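Thymidylate synthase thyX (Helicobacter pylori, PDB 3N3Y) probably catalyses the FAD-dependent reductive methylation of dUMP to dTMP, with methylenetetrahydrofolate as methyl donor and NADPH as reductant, working as a homotetramer. Local coordinates at residues R98-V103 against L135-L140. Numbering follows the deposited sequence.
Sequences RELKEV and LALENL
Leu-100 meets Leu-140 and Leu-137 of helix 127-145 through its two methyls. CD1 does most of the touching: it sits 3.6 Å from CD2 of Leu-140 and 3.7 Å from CG of the same residue, the two side chains lying at about a right angle to each other. That same CD1 comes within 4.0 Å of CD1 of Leu-137, whose methyl also approaches Leu-100 CD2, so one leucine end straddles two helix residues three positions apart. Both helix leucines start off to the flank; with CG anti to the backbone N (chi1 177° and -175°), Leu-137 CD1 and, closer, Leu-140 CD2 reach Leu-100. Leu-144, one turn further along, also touches Leu-100. This purely apolar packing joins the loop between helices 93-96 and 111-117 to helix 127-145, in a helical part of the ThyX fold about 25 Å from the chain centre. A type I turn from Leu-100 closes with Val-103 N to Leu-100 O at 3.3 Å. On the side turned from the helix, Arg-98 NH2 and Glu-102 OE2 form a salt bridge at 2.8 Å. Glu-99 OE1 makes another to Lys-91 NZ, and its OE2 a hydrogen bond with Tyr-162 OH. The Leu-140 side chain is about 6 Å from that of Lys-155, which binds dUMP, but stays about 10 Å from the bound nucleotide and does not touch it.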
ATOM      1  N   ARG A  98      -0.950  22.367  25.212  1.00 39.71           N
ATOM      2  CA  ARG A  98      -0.777  22.970  26.532  1.00 47.05           C
ATOM      3  C   ARG A  98       0.665  23.455  26.799  1.00 52.60           C
ATOM      4  O   ARG A  98       0.921  24.212  27.745  1.00 48.22           O
ATOM      5  CB  ARG A  98      -1.226  21.982  27.603  1.00 49.87           C
ATOM      6  CG  ARG A  98      -2.607  22.253  28.179  1.00 52.65           C
ATOM      7  CD  ARG A  98      -2.421  22.713  29.614  1.00 66.55           C
ATOM      8  NE  ARG A  98      -1.210  22.106  30.183  1.00 65.91           N
ATOM      9  CZ  ARG A  98      -0.485  22.626  31.175  1.00 66.00           C
ATOM     10  NH1 ARG A  98      -0.843  23.779  31.730  1.00 66.26           N
ATOM     11  NH2 ARG A  98       0.601  21.990  31.609  1.00 61.03           N
ATOM     12  N   GLU A  99       1.599  23.026  25.955  1.00 45.01           N
ATOM     13  CA  GLU A  99       2.957  23.562  25.986  1.00 48.21           C
ATOM     14  C   GLU A  99       2.988  25.101  25.931  1.00 49.35           C
ATOM     15  O   GLU A  99       3.962  25.724  26.371  1.00 51.34           O
ATOM     16  CB  GLU A  99       3.784  22.981  24.831  1.00 44.14           C
ATOM     17  CG  GLU A  99       3.373  23.486  23.438  1.00 45.85           C
ATOM     18  CD  GLU A  99       3.995  22.666  22.309  1.00 49.94           C
ATOM     19  OE1 GLU A  99       4.858  21.807  22.609  1.00 51.61           O
ATOM     20  OE2 GLU A  99       3.628  22.881  21.126  1.00 44.26           O
ATOM     21  N   LEU A 100       1.935  25.703  25.377  1.00 46.21           N
ATOM     22  CA  LEU A 100       1.841  27.167  25.225  1.00 48.01           C
ATOM     23  C   LEU A 100       1.311  27.865  26.481  1.00 49.83           C
ATOM     24  O   LEU A 100       1.498  29.066  26.666  1.00 50.11           O
ATOM     25  CB  LEU A 100       0.934  27.543  24.044  1.00 39.53           C
ATOM     26  CG  LEU A 100       1.429  27.362  22.610  1.00 41.90           C
ATOM     27  CD1 LEU A 100       0.403  27.909  21.618  1.00 33.33           C
ATOM     28  CD2 LEU A 100       2.776  28.044  22.410  1.00 43.85           C
ATOM     29  N   LYS A 101       0.624  27.106  27.321  1.00 50.98           N
ATOM     30  CA  LYS A 101       0.060  27.621  28.556  1.00 57.05           C
ATOM     31  C   LYS A 101       1.140  28.303  29.385  1.00 59.78           C
ATOM     32  O   LYS A 101       0.883  29.275  30.095  1.00 59.96           O
ATOM     33  CB  LYS A 101      -0.545  26.464  29.350  1.00 58.62           C
ATOM     34  CG  LYS A 101      -1.158  26.859  30.671  1.00 61.76           C
ATOM     35  CD  LYS A 101      -2.601  27.268  30.502  1.00 63.63           C
ATOM     36  CE  LYS A 101      -3.260  27.395  31.864  1.00 73.65           C
ATOM     37  NZ  LYS A 101      -3.043  26.151  32.656  1.00 74.41           N
ATOM     38  N   GLU A 102       2.362  27.802  29.258  1.00 60.26           N
ATOM     39  CA  GLU A 102       3.437  28.163  30.166  1.00 60.69           C
ATOM     40  C   GLU A 102       4.319  29.327  29.713  1.00 58.64           C
ATOM     41  O   GLU A 102       5.202  29.749  30.451  1.00 69.55           O
ATOM     42  CB  GLU A 102       4.299  26.922  30.443  1.00 67.66           C
ATOM     43  CG  GLU A 102       3.608  25.875  31.337  1.00 71.57           C
ATOM     44  CD  GLU A 102       3.423  24.504  30.669  1.00 73.40           C
ATOM     45  OE1 GLU A 102       4.425  23.910  30.203  1.00 73.05           O
ATOM     46  OE2 GLU A 102       2.270  24.010  30.635  1.00 67.71           O
ATOM     47  N   VAL A 103       4.092  29.858  28.517  1.00 58.18           N
ATOM     48  CA  VAL A 103       4.999  30.879  27.979  1.00 52.07           C
ATOM     49  C   VAL A 103       4.443  32.305  28.029  1.00 51.54           C
ATOM     50  O   VAL A 103       3.223  32.504  28.069  1.00 52.77           O
ATOM     51  CB  VAL A 103       5.418  30.557  26.533  1.00 53.42           C
ATOM     52  CG1 VAL A 103       5.699  29.059  26.382  1.00 51.53           C
ATOM     53  CG2 VAL A 103       4.344  31.007  25.564  1.00 48.69           C
ATOM     54  N   LEU A 135       1.282  36.794  15.278  1.00 26.67           N
ATOM     55  CA  LEU A 135      -0.029  37.265  15.719  1.00 29.54           C
ATOM     56  C   LEU A 135      -0.959  36.080  15.993  1.00 27.92           C
ATOM     57  O   LEU A 135      -1.624  36.031  17.028  1.00 26.79           O
ATOM     58  CB  LEU A 135      -0.660  38.232  14.700  1.00 25.29           C
ATOM     59  CG  LEU A 135       0.154  39.506  14.418  1.00 37.45           C
ATOM     60  CD1 LEU A 135      -0.679  40.589  13.720  1.00 25.54           C
ATOM     61  CD2 LEU A 135       0.788  40.061  15.696  1.00 29.00           C
ATOM     62  N   ALA A 136      -0.984  35.126  15.059  1.00 29.28           N
ATOM     63  CA  ALA A 136      -1.821  33.929  15.175  1.00 26.12           C
ATOM     64  C   ALA A 136      -1.399  33.085  16.363  1.00 23.93           C
ATOM     65  O   ALA A 136      -2.239  32.540  17.074  1.00 25.35           O
ATOM     66  CB  ALA A 136      -1.770  33.107  13.887  1.00 24.06           C
ATOM     67  N   LEU A 137      -0.090  32.981  16.565  1.00 24.03           N
ATOM     68  CA  LEU A 137       0.454  32.213  17.672  1.00 25.91           C
ATOM     69  C   LEU A 137       0.055  32.849  18.991  1.00 30.93           C
ATOM     70  O   LEU A 137      -0.300  32.152  19.941  1.00 30.25           O
ATOM     71  CB  LEU A 137       1.985  32.102  17.574  1.00 27.00           C
ATOM     72  CG  LEU A 137       2.690  31.374  18.729  1.00 29.75           C
ATOM     73  CD1 LEU A 137       2.399  29.882  18.699  1.00 32.10           C
ATOM     74  CD2 LEU A 137       4.183  31.601  18.693  1.00 32.41           C
ATOM     75  N   GLU A 138       0.110  34.180  19.043  1.00 32.06           N
ATOM     76  CA  GLU A 138      -0.304  34.913  20.237  1.00 33.79           C
ATOM     77  C   GLU A 138      -1.790  34.683  20.555  1.00 32.17           C
ATOM     78  O   GLU A 138      -2.129  34.359  21.682  1.00 33.33           O
ATOM     79  CB  GLU A 138       0.036  36.411  20.126  1.00 31.83           C
ATOM     80  CG  GLU A 138      -0.378  37.244  21.347  1.00 40.73           C
ATOM     81  CD  GLU A 138       0.352  36.851  22.643  1.00 44.06           C
ATOM     82  OE1 GLU A 138       1.379  36.136  22.580  1.00 46.79           O
ATOM     83  OE2 GLU A 138      -0.101  37.273  23.729  1.00 46.51           O
ATOM     84  N   ASN A 139      -2.671  34.829  19.568  1.00 30.12           N
ATOM     85  CA  ASN A 139      -4.081  34.484  19.788  1.00 31.11           C
ATOM     86  C   ASN A 139      -4.282  33.054  20.293  1.00 33.47           C
ATOM     87  O   ASN A 139      -5.112  32.819  21.178  1.00 30.41           O
ATOM     88  CB  ASN A 139      -4.919  34.741  18.542  1.00 30.10           C
ATOM     89  CG  ASN A 139      -5.145  36.224  18.304  1.00 33.08           C
ATOM     90  OD1 ASN A 139      -5.373  36.674  17.178  1.00 35.22           O
ATOM     91  ND2 ASN A 139      -5.066  36.989  19.365  1.00 24.17           N
ATOM     92  N   LEU A 140      -3.521  32.112  19.731  1.00 29.35           N
ATOM     93  CA  LEU A 140      -3.568  30.713  20.153  1.00 28.49           C
ATOM     94  C   LEU A 140      -3.153  30.594  21.615  1.00 33.09           C
ATOM     95  O   LEU A 140      -3.790  29.889  22.396  1.00 31.66           O
ATOM     96  CB  LEU A 140      -2.627  29.863  19.290  1.00 27.23           C
ATOM     97  CG  LEU A 140      -2.630  28.338  19.499  1.00 29.80           C
ATOM     98  CD1 LEU A 140      -4.023  27.778  19.265  1.00 28.00           C
ATOM     99  CD2 LEU A 140      -1.601  27.627  18.605  1.00 28.08           C
TER